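Local structure of putative xanthine dehydrogenase YAGS fad-binding subunit (Escherichia coli, 5G5G) at residues G438-L443 and G507-A512; G511-T516 and I681-K686; C611-I616 and K688-L693. The protein probably oxidises aldehydes at a molybdenum centre held by pterin cytosine dinucleotide, as the molybdenum-binding chain of a three-chain periplasmic enzyme. One frame throughout, in Å; residues are numbered along the deposited sequence.

Contact 1. Residues G438-L443 and G507-A512; sequences GFRNNL and GGQWGA. With MCN (pterin cytosine dinucleotide), chain Y; MOS (dioxothiomolybdenum(VI) ion), chain Z.
Asn441 O, at the end of strand 429-441, is gripped from two quarters: Gln509 NE2 gives it a weak hydrogen bond of 3.3 Å (N-H...O angle 145°), and a water donates to it. The same water donates to Gly508 O, and a second water, which also donates to Gly508 O, accepts from Leu443 N at 2.8 Å, so the two backbones are joined largely through solvent. Gln509 CG is wedged between its own backbone N and carbonyl carbon (chi1 65°), and the chain then runs out extended, carrying the amide alongside Arg440. There NE2 lies 3.4 Å from Arg440 CG, and the amide stands almost square to the guanidinium plane. A glutamine suits this place because its amide offers a donor, NE2, and an acceptor, OE1, side by side: OE1 receives the backbone N-H groups of Glu692 and Leu693. With an alanine in place of Gln509, those two N-H groups would probably lose their shared acceptor and Asn441 O its side-chain donor. Arg440, meanwhile, spends its charge on Glu354 and Glu692. Farther along, Leu443 CB comes to the edge of the Trp510 indole, 3.7 Å from CE3, while Gly507 O lies above one face, displaced toward the rim. A side chain on Gly508 would run into that ring, and its positive phi also suits glycine. Gly507 and Gly508 line the molybdenum pocket, where Gly508 N donates to O2 of the metal centre at 2.9 Å (160°). The contact thus lies where strand 429-441, paired with strand 584-596, runs out into a loop beside the glycine-rich, cofactor-facing turn that leads into helix 511-534.

Contact 2. Residues G511-T516 and I681-K686; sequences GANTST and ISSPMK. With MCN (pterin cytosine dinucleotide), chain Y.
Asn513, near the amino end of helix 511-534, meets a serine pair in the loop 681-686, where Ser683 to Lys686 form a type I beta turn that also carries an ST motif, Ser683 OG accepting from Lys686 N at 3.3 Å. The tight part is polar. Ser683 OG donates to Asn513 OD1 over a short 2.5 Å, in the carbonyl plane and on a lone pair. A serine suits the place because its one hydroxyl can tie its own turn and still reach the helix. Asn513 CG lies anti to the backbone N (chi1 -174°), which swings the amide off the helix towards the loop and brings ND2 to 2.9 Å from Ser682 OG, itself hydrogen-bonded to Ala687 O. The other part has no hydrogen bond between the segments, yet it too is buried rather than solvent-facing: the bent Met685 crosses Thr516 at about a right angle, its CG 3.2 Å from Thr516 OG1, with Thr479 of helix 472-484 alongside. On the helix's cofactor side, Gly511 N and Ala512 N donate to the diphosphate oxygens O1B and O1A. Thr516 N and Thr516 OG1 grip Ala512 O from opposite faces of its plane, OG1 at 2.7 Å.

Contact 3. Residues C611-I616 and K688-L693; sequences CAAGRI and KGVGEL. With MCN (pterin cytosine dinucleotide), chain Y; MOS (dioxothiomolybdenum(VI) ion), chain Z.
The methyl group of Ala613 lies against the loop 688-693, with CB 3.8 Å from Val690 CG2 and 4.1 Å from Leu693 CD2; Cys611 CB touches the same leucine methyl. Val690 works in two directions: CG1 sits between the backbone N and the carbonyl carbon (chi1 81°), which turns it to the cofactor, 3.5 Å from C6 of the cytosine. A branched residue is apt here, since one methyl serves the protein and the other the base. Lys688 lays its chain across Gly614, CE 3.5 Å from Gly614 N, and sends NZ on to Asp679 and Ser584 O. Gly614 must stay bare, because a CB would strike Lys688 N, which donates to Ala613 O at 3.0 Å from well above the carbonyl plane. The cytosine amino group N4 donates to Lys688 O at 2.8 Å and to Arg615 O at 2.9 Å, bonds that probably help select a base with an amino group. Val690 N and Gly691 N both donate to phosphate oxygen O2A. Glu692, held by Arg440 and Ala351 N, reaches the molybdenum centre, OE2 3.2 Å from the metal, consistent with the glutamate base of the xanthine oxidase family. The whole contact packs beside strands 584-596 and 669-674, with helix 619-638 against Val690 and Ile616, where strand 602-612 gives way to its loop.

How the contacts relate
Along the chain, contact 1 closes at helix 511-534, on whose first residues contact 2 opens; Gly511 and Ala512 belong to both. Contact 3 follows with 611-616, but its partner 688-693 comes just after 681-686, so contacts 2 and 3 interleave. Contacts 1 and 3 are nearest, their centres about 7 Å apart, and strands 429-441 and 602-612 lie in one sheet on either side of strand 584-596; contact 2 lies about 11 Å from each. Asn442 probably bonds Ser682, and Lys686 O probably accepts from Arg615 N. Together these loops and the helix end hold the cytosine and diphosphate of the cofactor, whose pterin sulfurs carry the molybdenum.

Contact 1. Residues G438-L443 and G507-A512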
loop_
_atom_site.group_PDB
_atom_site.type_symbol
_atom_site.label_atom_id
_atom_site.label_comp_id
_atom_site.label_asym_id
_atom_site.label_seq_id
_atom_site.Cartn_x
_atom_site.Cartn_y
_atom_site.Cartn_z
ATOM N N GLY C 438 21.345 -4.421 -8.181
ATOM C CA GLY C 438 20.135 -4.983 -8.696
ATOM C C GLY C 438 20.360 -5.744 -9.994
ATOM O O GLY C 438 21.266 -5.457 -10.755
ATOM N N PHE C 439 19.502 -6.716 -10.230
ATOM C CA PHE C 439 19.592 -7.653 -11.326
ATOM C C PHE C 439 18.204 -8.179 -11.585
ATOM O O PHE C 439 17.514 -8.585 -10.640
ATOM C CB PHE C 439 20.499 -8.813 -10.932
ATOM C CG PHE C 439 20.563 -9.919 -11.967
ATOM C CD1 PHE C 439 21.413 -9.782 -13.044
ATOM C CD2 PHE C 439 19.662 -11.004 -11.931
ATOM C CE1 PHE C 439 21.460 -10.761 -14.041
ATOM C CE2 PHE C 439 19.654 -11.972 -12.944
ATOM C CZ PHE C 439 20.576 -11.833 -13.987
ATOM N N ARG C 440 17.829 -8.262 -12.859
ATOM C CA ARG C 440 16.529 -8.855 -13.265
ATOM C C ARG C 440 16.615 -9.222 -14.716
ATOM O O ARG C 440 17.083 -8.419 -15.525
ATOM C CB ARG C 440 15.393 -7.877 -13.025
ATOM C CG ARG C 440 13.993 -8.423 -13.253
ATOM C CD ARG C 440 13.549 -9.458 -12.230
ATOM N NE ARG C 440 12.217 -9.918 -12.569
ATOM C CZ ARG C 440 11.580 -10.946 -12.010
ATOM N NH1 ARG C 440 12.170 -11.691 -11.071
ATOM N NH2 ARG C 440 10.338 -11.244 -12.390
ATOM N N ASN C 441 16.224 -10.434 -15.054
ATOM C CA ASN C 441 16.283 -10.855 -16.430
ATOM C C ASN C 441 15.323 -10.057 -17.359
ATOM O O ASN C 441 14.342 -9.445 -16.899
ATOM C CB ASN C 441 16.046 -12.357 -16.544
ATOM C CG ASN C 441 17.254 -13.172 -16.085
ATOM O OD1 ASN C 441 18.393 -12.762 -16.272
ATOM N ND2 ASN C 441 17.010 -14.336 -15.527
ATOM N N ASN C 442 15.658 -10.085 -18.643
ATOM C CA ASN C 442 14.815 -9.533 -19.669
ATOM C C ASN C 442 14.169 -10.696 -20.397
ATOM O O ASN C 442 14.871 -11.536 -20.924
ATOM C CB ASN C 442 15.619 -8.698 -20.644
ATOM C CG ASN C 442 14.769 -8.084 -21.706
ATOM O OD1 ASN C 442 13.887 -7.310 -21.398
ATOM N ND2 ASN C 442 15.028 -8.421 -22.969
ATOM N N LEU C 443 12.841 -10.733 -20.444
ATOM C CA LEU C 443 12.082 -11.866 -20.982
ATOM C C LEU C 443 11.285 -11.430 -22.218
ATOM O O LEU C 443 10.871 -10.297 -22.310
ATOM C CB LEU C 443 11.106 -12.385 -19.919
ATOM C CG LEU C 443 11.717 -12.821 -18.581
ATOM C CD1 LEU C 443 10.592 -13.226 -17.602
ATOM C CD2 LEU C 443 12.727 -13.956 -18.745
ATOM N N GLY C 507 3.563 -8.044 -17.025
ATOM C CA GLY C 507 4.115 -9.023 -16.161
ATOM C C GLY C 507 5.555 -9.276 -16.583
ATOM O O GLY C 507 5.921 -8.983 -17.726
ATOM N N GLY C 508 6.352 -9.763 -15.633
ATOM C CA GLY C 508 7.748 -10.158 -15.876
ATOM C C GLY C 508 8.656 -9.060 -16.403
ATOM O O GLY C 508 9.722 -9.345 -17.031
ATOM N N GLN C 509 8.231 -7.822 -16.186
ATOM C CA GLN C 509 8.747 -6.618 -16.867
ATOM C C GLN C 509 9.016 -6.821 -18.341
ATOM O O GLN C 509 10.028 -6.349 -18.855
ATOM C CB GLN C 509 9.939 -5.977 -16.121
ATOM C CG GLN C 509 11.246 -6.774 -16.005
ATOM C CD GLN C 509 12.405 -5.957 -15.511
ATOM O OE1 GLN C 509 12.276 -5.033 -14.724
ATOM N NE2 GLN C 509 13.591 -6.328 -15.958
ATOM N N TRP C 510 8.179 -7.582 -19.025
ATOM C CA TRP C 510 8.316 -7.752 -20.483
ATOM C C TRP C 510 7.336 -6.847 -21.229
ATOM O O TRP C 510 7.357 -6.788 -22.462
ATOM C CB TRP C 510 8.141 -9.198 -20.952
ATOM C CG TRP C 510 6.790 -9.829 -20.624
ATOM C CD1 TRP C 510 5.535 -9.336 -20.927
ATOM C CD2 TRP C 510 6.574 -11.070 -19.960
ATOM N NE1 TRP C 510 4.561 -10.199 -20.461
ATOM C CE2 TRP C 510 5.171 -11.273 -19.880
ATOM C CE3 TRP C 510 7.429 -12.008 -19.347
ATOM C CZ2 TRP C 510 4.601 -12.380 -19.209
ATOM C CZ3 TRP C 510 6.851 -13.169 -18.699
ATOM C CH2 TRP C 510 5.457 -13.326 -18.650
ATOM N N GLY C 511 6.442 -6.196 -20.478
ATOM C CA GLY C 511 5.308 -5.509 -21.117
ATOM C C GLY C 511 5.675 -4.382 -22.060
ATOM O O GLY C 511 5.131 -4.313 -23.182
ATOM N N ALA C 512 6.539 -3.455 -21.608
ATOM C CA ALA C 512 6.896 -2.319 -22.463
ATOM C C ALA C 512 7.553 -2.745 -23.763
ATOM O O ALA C 512 7.172 -2.330 -24.863
ATOM C CB ALA C 512 7.823 -1.391 -21.745
HETATM N N1 MCN Y . 9.710 1.784 -19.531
HETATM C C2 MCN Y . 10.311 2.784 -20.421
HETATM N N3 MCN Y . 11.433 2.014 -21.117
HETATM C C4 MCN Y . 11.940 0.803 -20.953
HETATM C C5 MCN Y . 11.075 -0.058 -20.075
HETATM C C6 MCN Y . 10.104 0.473 -19.393
HETATM O O2 MCN Y . 10.031 3.849 -20.609
HETATM N N4 MCN Y . 12.974 0.276 -21.505
HETATM C "C1'" MCN Y . 8.740 2.392 -18.635
HETATM C C2D MCN Y . 7.376 2.687 -19.365
HETATM O "O2'" MCN Y . 6.708 3.765 -18.714
HETATM C "C3'" MCN Y . 6.728 1.420 -19.121
HETATM C C4D MCN Y . 7.031 0.886 -17.649
HETATM O O4D MCN Y . 8.417 1.478 -17.579
HETATM O "O3'" MCN Y . 5.263 1.344 -19.254
HETATM C "C5'" MCN Y . 7.149 -0.477 -17.293
HETATM O "O5'" MCN Y . 7.533 -1.311 -18.361
HETATM P PA MCN Y . 8.078 -2.725 -18.034
HETATM O O1A MCN Y . 8.091 -3.503 -19.349
HETATM O O2A MCN Y . 9.299 -2.625 -17.189
HETATM O O3A MCN Y . 6.884 -3.398 -17.053
HETATM P PB MCN Y . 5.571 -4.078 -17.611
HETATM O O1B MCN Y . 5.810 -5.501 -17.880
HETATM O O2B MCN Y . 4.975 -3.220 -18.678
HETATM O O3B MCN Y . 4.659 -3.848 -16.351
HETATM C C10 MCN Y . 4.708 -4.828 -15.229
HETATM C "C9'" MCN Y . 5.509 -4.369 -14.063
HETATM C "C8'" MCN Y . 5.567 -5.615 -13.022
HETATM S "S8'" MCN Y . 5.861 -7.173 -13.565
HETATM C "C7'" MCN Y . 5.194 -5.354 -11.867
HETATM S "S7'" MCN Y . 4.995 -6.630 -10.631
HETATM C "C6'" MCN Y . 5.106 -3.903 -11.303
HETATM C C7 MCN Y . 5.723 -2.968 -12.448
HETATM O "O9'" MCN Y . 5.120 -3.159 -13.663
HETATM N "N5'" MCN Y . 3.572 -3.644 -11.263
HETATM C C4A MCN Y . 3.096 -2.229 -11.143
HETATM N "N8'" MCN Y . 5.424 -1.572 -12.064
HETATM C C4B MCN Y . 4.181 -1.227 -11.667
HETATM N "N1'" MCN Y . 3.899 0.126 -11.470
HETATM C "C2'" MCN Y . 2.597 0.605 -11.295
HETATM N "N2'" MCN Y . 2.337 1.808 -11.103
HETATM N "N3'" MCN Y . 1.708 -0.329 -10.838
HETATM C "C4'" MCN Y . 1.739 -1.713 -10.903
HETATM O "O4'" MCN Y . 0.954 -2.626 -10.582
HETATM MO MO MOS Z . 5.044 -8.570 -11.881
HETATM S S MOS Z . 5.265 -9.954 -10.034
HETATM O O1 MOS Z . 3.296 -8.857 -12.122
HETATM O O2 MOS Z . 5.920 -10.244 -12.787
HETATM O O HOH W 1 11.908 -10.414 -15.618
HETATM O O HOH W 2 11.482 -8.794 -18.998
#

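Contact 2. Residues G511-T516 and I681-K686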
loop_
_atom_site.group_PDB
_atom_site.type_symbol
_atom_site.label_atom_id
_atom_site.label_comp_id
_atom_site.label_asym_id
_atom_site.label_seq_id
_atom_site.Cartn_x
_atom_site.Cartn_y
_atom_site.Cartn_z
ATOM N N GLY C 511 6.442 -6.196 -20.478
ATOM C CA GLY C 511 5.308 -5.509 -21.117
ATOM C C GLY C 511 5.675 -4.382 -22.060
ATOM O O GLY C 511 5.131 -4.313 -23.182
ATOM N N ALA C 512 6.539 -3.455 -21.608
ATOM C CA ALA C 512 6.896 -2.319 -22.463
ATOM C C ALA C 512 7.553 -2.745 -23.763
ATOM O O ALA C 512 7.172 -2.330 -24.863
ATOM C CB ALA C 512 7.823 -1.391 -21.745
ATOM N N ASN C 513 8.578 -3.568 -23.621
ATOM C CA ASN C 513 9.322 -4.011 -24.771
ATOM C C ASN C 513 8.494 -4.862 -25.747
ATOM O O ASN C 513 8.519 -4.632 -26.933
ATOM C CB ASN C 513 10.566 -4.784 -24.292
ATOM C CG ASN C 513 11.486 -5.175 -25.432
ATOM O OD1 ASN C 513 11.633 -4.425 -26.400
ATOM N ND2 ASN C 513 12.012 -6.391 -25.380
ATOM N N THR C 514 7.730 -5.821 -25.242
ATOM C CA THR C 514 6.965 -6.709 -26.104
ATOM C C THR C 514 5.761 -5.945 -26.744
ATOM O O THR C 514 5.534 -6.116 -27.937
ATOM C CB THR C 514 6.466 -7.948 -25.374
ATOM O OG1 THR C 514 5.625 -7.589 -24.284
ATOM C CG2 THR C 514 7.624 -8.815 -24.880
ATOM N N SER C 515 5.025 -5.152 -25.979
ATOM C CA SER C 515 3.842 -4.484 -26.483
ATOM C C SER C 515 4.248 -3.451 -27.584
ATOM O O SER C 515 3.602 -3.365 -28.644
ATOM C CB SER C 515 3.012 -3.835 -25.377
ATOM O OG SER C 515 3.619 -2.732 -24.752
ATOM N N THR C 516 5.306 -2.705 -27.313
ATOM C CA THR C 516 5.792 -1.703 -28.289
ATOM C C THR C 516 6.374 -2.366 -29.517
ATOM O O THR C 516 6.212 -1.852 -30.617
ATOM C CB THR C 516 6.739 -0.646 -27.731
ATOM O OG1 THR C 516 7.937 -1.265 -27.253
ATOM C CG2 THR C 516 6.059 0.148 -26.637
ATOM N N ILE C 681 19.945 -6.903 -29.218
ATOM C CA ILE C 681 19.668 -8.338 -29.096
ATOM C C ILE C 681 18.238 -8.566 -28.575
ATOM O O ILE C 681 17.647 -9.625 -28.786
ATOM C CB ILE C 681 20.757 -9.021 -28.257
ATOM C CG1 ILE C 681 22.062 -9.006 -29.105
ATOM C CG2 ILE C 681 20.376 -10.434 -27.890
ATOM C CD1 ILE C 681 23.283 -9.281 -28.288
ATOM N N SER C 682 17.717 -7.589 -27.867
ATOM C CA SER C 682 16.399 -7.686 -27.232
ATOM C C SER C 682 15.197 -7.699 -28.200
ATOM O O SER C 682 14.306 -8.554 -28.069
ATOM C CB SER C 682 16.213 -6.549 -26.202
ATOM O OG SER C 682 14.898 -6.586 -25.564
ATOM N N SER C 683 15.135 -6.727 -29.096
ATOM C CA SER C 683 13.958 -6.507 -29.935
ATOM C C SER C 683 14.214 -5.385 -30.890
ATOM O O SER C 683 15.229 -4.724 -30.774
ATOM C CB SER C 683 12.746 -6.141 -29.081
ATOM O OG SER C 683 12.876 -4.779 -28.595
ATOM N N PRO C 684 13.244 -5.095 -31.797
ATOM C CA PRO C 684 13.425 -3.924 -32.691
ATOM C C PRO C 684 13.408 -2.565 -31.935
ATOM O O PRO C 684 13.896 -1.582 -32.439
ATOM C CB PRO C 684 12.236 -3.993 -33.661
ATOM C CG PRO C 684 11.801 -5.439 -33.589
ATOM C CD PRO C 684 12.069 -5.903 -32.172
ATOM N N MET C 685 12.811 -2.552 -30.759
ATOM C CA MET C 685 12.800 -1.369 -29.912
ATOM C C MET C 685 14.125 -1.129 -29.186
ATOM O O MET C 685 14.425 -0.023 -28.765
ATOM C CB MET C 685 11.649 -1.459 -28.871
ATOM C CG MET C 685 10.273 -1.525 -29.484
ATOM S SD MET C 685 9.791 -0.149 -30.533
ATOM C CE MET C 685 9.736 1.160 -29.330
ATOM N N LYS C 686 14.863 -2.209 -28.975
ATOM C CA LYS C 686 16.146 -2.214 -28.257
ATOM C C LYS C 686 16.020 -1.882 -26.763
ATOM O O LYS C 686 16.982 -1.499 -26.111
ATOM C CB LYS C 686 17.152 -1.313 -28.999
ATOM C CG LYS C 686 17.189 -1.611 -30.490
ATOM C CD LYS C 686 18.224 -0.745 -31.219
ATOM C CE LYS C 686 18.264 -1.078 -32.703
ATOM N NZ LYS C 686 18.879 -0.001 -33.510
HETATM N N1 MCN Y . 9.710 1.784 -19.531
HETATM C C2 MCN Y . 10.311 2.784 -20.421
HETATM N N3 MCN Y . 11.433 2.014 -21.117
HETATM C C4 MCN Y . 11.940 0.803 -20.953
HETATM C C5 MCN Y . 11.075 -0.058 -20.075
HETATM C C6 MCN Y . 10.104 0.473 -19.393
HETATM O O2 MCN Y . 10.031 3.849 -20.609
HETATM N N4 MCN Y . 12.974 0.276 -21.505
HETATM C "C1'" MCN Y . 8.740 2.392 -18.635
HETATM C C2D MCN Y . 7.376 2.687 -19.365
HETATM O "O2'" MCN Y . 6.708 3.765 -18.714
HETATM C "C3'" MCN Y . 6.728 1.420 -19.121
HETATM C C4D MCN Y . 7.031 0.886 -17.649
HETATM O O4D MCN Y . 8.417 1.478 -17.579
HETATM O "O3'" MCN Y . 5.263 1.344 -19.254
HETATM C "C5'" MCN Y . 7.149 -0.477 -17.293
HETATM O "O5'" MCN Y . 7.533 -1.311 -18.361
HETATM P PA MCN Y . 8.078 -2.725 -18.034
HETATM O O1A MCN Y . 8.091 -3.503 -19.349
HETATM O O2A MCN Y . 9.299 -2.625 -17.189
HETATM O O3A MCN Y . 6.884 -3.398 -17.053
HETATM P PB MCN Y . 5.571 -4.078 -17.611
HETATM O O1B MCN Y . 5.810 -5.501 -17.880
HETATM O O2B MCN Y . 4.975 -3.220 -18.678
HETATM O O3B MCN Y . 4.659 -3.848 -16.351
HETATM C C10 MCN Y . 4.708 -4.828 -15.229
HETATM C "C9'" MCN Y . 5.509 -4.369 -14.063
HETATM C "C8'" MCN Y . 5.567 -5.615 -13.022
HETATM S "S8'" MCN Y . 5.861 -7.173 -13.565
HETATM C "C7'" MCN Y . 5.194 -5.354 -11.867
HETATM S "S7'" MCN Y . 4.995 -6.630 -10.631
HETATM C "C6'" MCN Y . 5.106 -3.903 -11.303
HETATM C C7 MCN Y . 5.723 -2.968 -12.448
HETATM O "O9'" MCN Y . 5.120 -3.159 -13.663
HETATM N "N5'" MCN Y . 3.572 -3.644 -11.263
HETATM C C4A MCN Y . 3.096 -2.229 -11.143
HETATM N "N8'" MCN Y . 5.424 -1.572 -12.064
HETATM C C4B MCN Y . 4.181 -1.227 -11.667
HETATM N "N1'" MCN Y . 3.899 0.126 -11.470
HETATM C "C2'" MCN Y . 2.597 0.605 -11.295
HETATM N "N2'" MCN Y . 2.337 1.808 -11.103
HETATM N "N3'" MCN Y . 1.708 -0.329 -10.838
HETATM C "C4'" MCN Y . 1.739 -1.713 -10.903
HETATM O "O4'" MCN Y . 0.954 -2.626 -10.582
#

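Contact 3. Residues C611-I616 and K688-L693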
loop_
_atom_site.group_PDB
_atom_site.type_symbol
_atom_site.label_atom_id
_atom_site.label_comp_id
_atom_site.label_asym_id
_atom_site.label_seq_id
_atom_site.Cartn_x
_atom_site.Cartn_y
_atom_site.Cartn_z
ATOM N N CYS C 611 20.323 2.705 -13.302
ATOM C CA CYS C 611 19.774 1.552 -14.001
ATOM C C CYS C 611 20.245 1.436 -15.438
ATOM O O CYS C 611 20.368 2.466 -16.169
ATOM C CB CYS C 611 18.255 1.697 -14.010
ATOM S SG CYS C 611 17.563 1.703 -12.380
ATOM N N ALA C 612 20.442 0.183 -15.853
ATOM C CA ALA C 612 20.714 -0.195 -17.239
ATOM C C ALA C 612 19.637 -1.192 -17.676
ATOM O O ALA C 612 19.643 -2.370 -17.270
ATOM C CB ALA C 612 22.092 -0.803 -17.346
ATOM N N ALA C 613 18.668 -0.678 -18.451
ATOM C CA ALA C 613 17.462 -1.427 -18.815
ATOM C C ALA C 613 17.154 -1.266 -20.311
ATOM O O ALA C 613 16.013 -1.086 -20.756
ATOM C CB ALA C 613 16.315 -0.937 -17.951
ATOM N N GLY C 614 18.184 -1.384 -21.116
ATOM C CA GLY C 614 18.070 -1.100 -22.577
ATOM C C GLY C 614 17.776 0.365 -22.886
ATOM O O GLY C 614 17.939 1.243 -22.040
ATOM N N ARG C 615 17.272 0.596 -24.083
ATOM C CA ARG C 615 16.771 1.936 -24.478
ATOM C C ARG C 615 15.560 2.285 -23.646
ATOM O O ARG C 615 14.610 1.496 -23.603
ATOM C CB ARG C 615 16.408 1.929 -25.946
ATOM C CG ARG C 615 15.595 3.164 -26.393
ATOM C CD ARG C 615 15.410 3.132 -27.884
ATOM N NE ARG C 615 16.632 3.408 -28.623
ATOM C CZ ARG C 615 16.841 3.055 -29.898
ATOM N NH1 ARG C 615 15.961 2.295 -30.571
ATOM N NH2 ARG C 615 17.968 3.425 -30.508
ATOM N N ILE C 616 15.591 3.430 -22.986
ATOM C CA ILE C 616 14.441 3.896 -22.237
ATOM C C ILE C 616 13.453 4.592 -23.166
ATOM O O ILE C 616 13.809 5.497 -23.934
ATOM C CB ILE C 616 14.886 4.856 -21.106
ATOM C CG1 ILE C 616 15.825 4.097 -20.138
ATOM C CG2 ILE C 616 13.666 5.460 -20.430
ATOM C CD1 ILE C 616 15.192 2.976 -19.394
ATOM N N LYS C 688 14.663 -2.914 -22.788
ATOM C CA LYS C 688 14.482 -4.025 -21.833
ATOM C C LYS C 688 13.604 -3.559 -20.673
ATOM O O LYS C 688 13.289 -2.356 -20.537
ATOM C CB LYS C 688 15.839 -4.571 -21.342
ATOM C CG LYS C 688 16.627 -5.200 -22.482
ATOM C CD LYS C 688 17.973 -5.814 -22.036
ATOM C CE LYS C 688 18.928 -4.736 -21.592
ATOM N NZ LYS C 688 20.308 -5.342 -21.528
ATOM N N GLY C 689 13.215 -4.491 -19.802
ATOM C CA GLY C 689 12.335 -4.168 -18.701
ATOM C C GLY C 689 12.973 -3.294 -17.640
ATOM O O GLY C 689 14.180 -3.361 -17.425
ATOM N N VAL C 690 12.136 -2.524 -16.951
ATOM C CA VAL C 690 12.587 -1.735 -15.778
ATOM C C VAL C 690 11.741 -1.807 -14.524
ATOM O O VAL C 690 12.225 -1.530 -13.416
ATOM C CB VAL C 690 12.808 -0.271 -16.155
ATOM C CG1 VAL C 690 11.503 0.518 -16.182
ATOM C CG2 VAL C 690 13.890 0.372 -15.270
ATOM N N GLY C 691 10.472 -2.088 -14.704
ATOM C CA GLY C 691 9.501 -2.020 -13.602
ATOM C C GLY C 691 9.742 -2.937 -12.405
ATOM O O GLY C 691 9.294 -2.595 -11.303
ATOM N N GLU C 692 10.427 -4.066 -12.636
ATOM C CA GLU C 692 10.846 -4.968 -11.566
ATOM C C GLU C 692 12.275 -4.726 -11.122
ATOM O O GLU C 692 12.560 -4.737 -9.921
ATOM C CB GLU C 692 10.580 -6.416 -11.957
ATOM C CG GLU C 692 9.102 -6.764 -12.173
ATOM C CD GLU C 692 8.904 -8.252 -12.458
ATOM O OE1 GLU C 692 9.463 -8.777 -13.439
ATOM O OE2 GLU C 692 8.193 -8.878 -11.633
ATOM N N LEU C 693 13.154 -4.459 -12.087
ATOM C CA LEU C 693 14.556 -4.112 -11.832
ATOM C C LEU C 693 14.666 -3.040 -10.748
ATOM O O LEU C 693 15.502 -3.119 -9.856
ATOM C CB LEU C 693 15.220 -3.625 -13.122
ATOM C CG LEU C 693 16.628 -3.056 -12.882
ATOM C CD1 LEU C 693 17.618 -4.136 -12.439
ATOM C CD2 LEU C 693 17.067 -2.355 -14.165
HETATM N N1 MCN Y . 9.710 1.784 -19.531
HETATM C C2 MCN Y . 10.311 2.784 -20.421
HETATM N N3 MCN Y . 11.433 2.014 -21.117
HETATM C C4 MCN Y . 11.940 0.803 -20.953
HETATM C C5 MCN Y . 11.075 -0.058 -20.075
HETATM C C6 MCN Y . 10.104 0.473 -19.393
HETATM O O2 MCN Y . 10.031 3.849 -20.609
HETATM N N4 MCN Y . 12.974 0.276 -21.505
HETATM C "C1'" MCN Y . 8.740 2.392 -18.635
HETATM C C2D MCN Y . 7.376 2.687 -19.365
HETATM O "O2'" MCN Y . 6.708 3.765 -18.714
HETATM C "C3'" MCN Y . 6.728 1.420 -19.121
HETATM C C4D MCN Y . 7.031 0.886 -17.649
HETATM O O4D MCN Y . 8.417 1.478 -17.579
HETATM O "O3'" MCN Y . 5.263 1.344 -19.254
HETATM C "C5'" MCN Y . 7.149 -0.477 -17.293
HETATM O "O5'" MCN Y . 7.533 -1.311 -18.361
HETATM P PA MCN Y . 8.078 -2.725 -18.034
HETATM O O1A MCN Y . 8.091 -3.503 -19.349
HETATM O O2A MCN Y . 9.299 -2.625 -17.189
HETATM O O3A MCN Y . 6.884 -3.398 -17.053
HETATM P PB MCN Y . 5.571 -4.078 -17.611
HETATM O O1B MCN Y . 5.810 -5.501 -17.880
HETATM O O2B MCN Y . 4.975 -3.220 -18.678
HETATM O O3B MCN Y . 4.659 -3.848 -16.351
HETATM C C10 MCN Y . 4.708 -4.828 -15.229
HETATM C "C9'" MCN Y . 5.509 -4.369 -14.063
HETATM C "C8'" MCN Y . 5.567 -5.615 -13.022
HETATM S "S8'" MCN Y . 5.861 -7.173 -13.565
HETATM C "C7'" MCN Y . 5.194 -5.354 -11.867
HETATM S "S7'" MCN Y . 4.995 -6.630 -10.631
HETATM C "C6'" MCN Y . 5.106 -3.903 -11.303
HETATM C C7 MCN Y . 5.723 -2.968 -12.448
HETATM O "O9'" MCN Y . 5.120 -3.159 -13.663
HETATM N "N5'" MCN Y . 3.572 -3.644 -11.263
HETATM C C4A MCN Y . 3.096 -2.229 -11.143
HETATM N "N8'" MCN Y . 5.424 -1.572 -12.064
HETATM C C4B MCN Y . 4.181 -1.227 -11.667
HETATM N "N1'" MCN Y . 3.899 0.126 -11.470
HETATM C "C2'" MCN Y . 2.597 0.605 -11.295
HETATM N "N2'" MCN Y . 2.337 1.808 -11.103
HETATM N "N3'" MCN Y . 1.708 -0.329 -10.838
HETATM C "C4'" MCN Y . 1.739 -1.713 -10.903
HETATM O "O4'" MCN Y . 0.954 -2.626 -10.582
HETATM MO MO MOS Z . 5.044 -8.570 -11.881
HETATM S S MOS Z . 5.265 -9.954 -10.034
HETATM O O1 MOS Z . 3.296 -8.857 -12.122
HETATM O O2 MOS Z . 5.920 -10.244 -12.787
#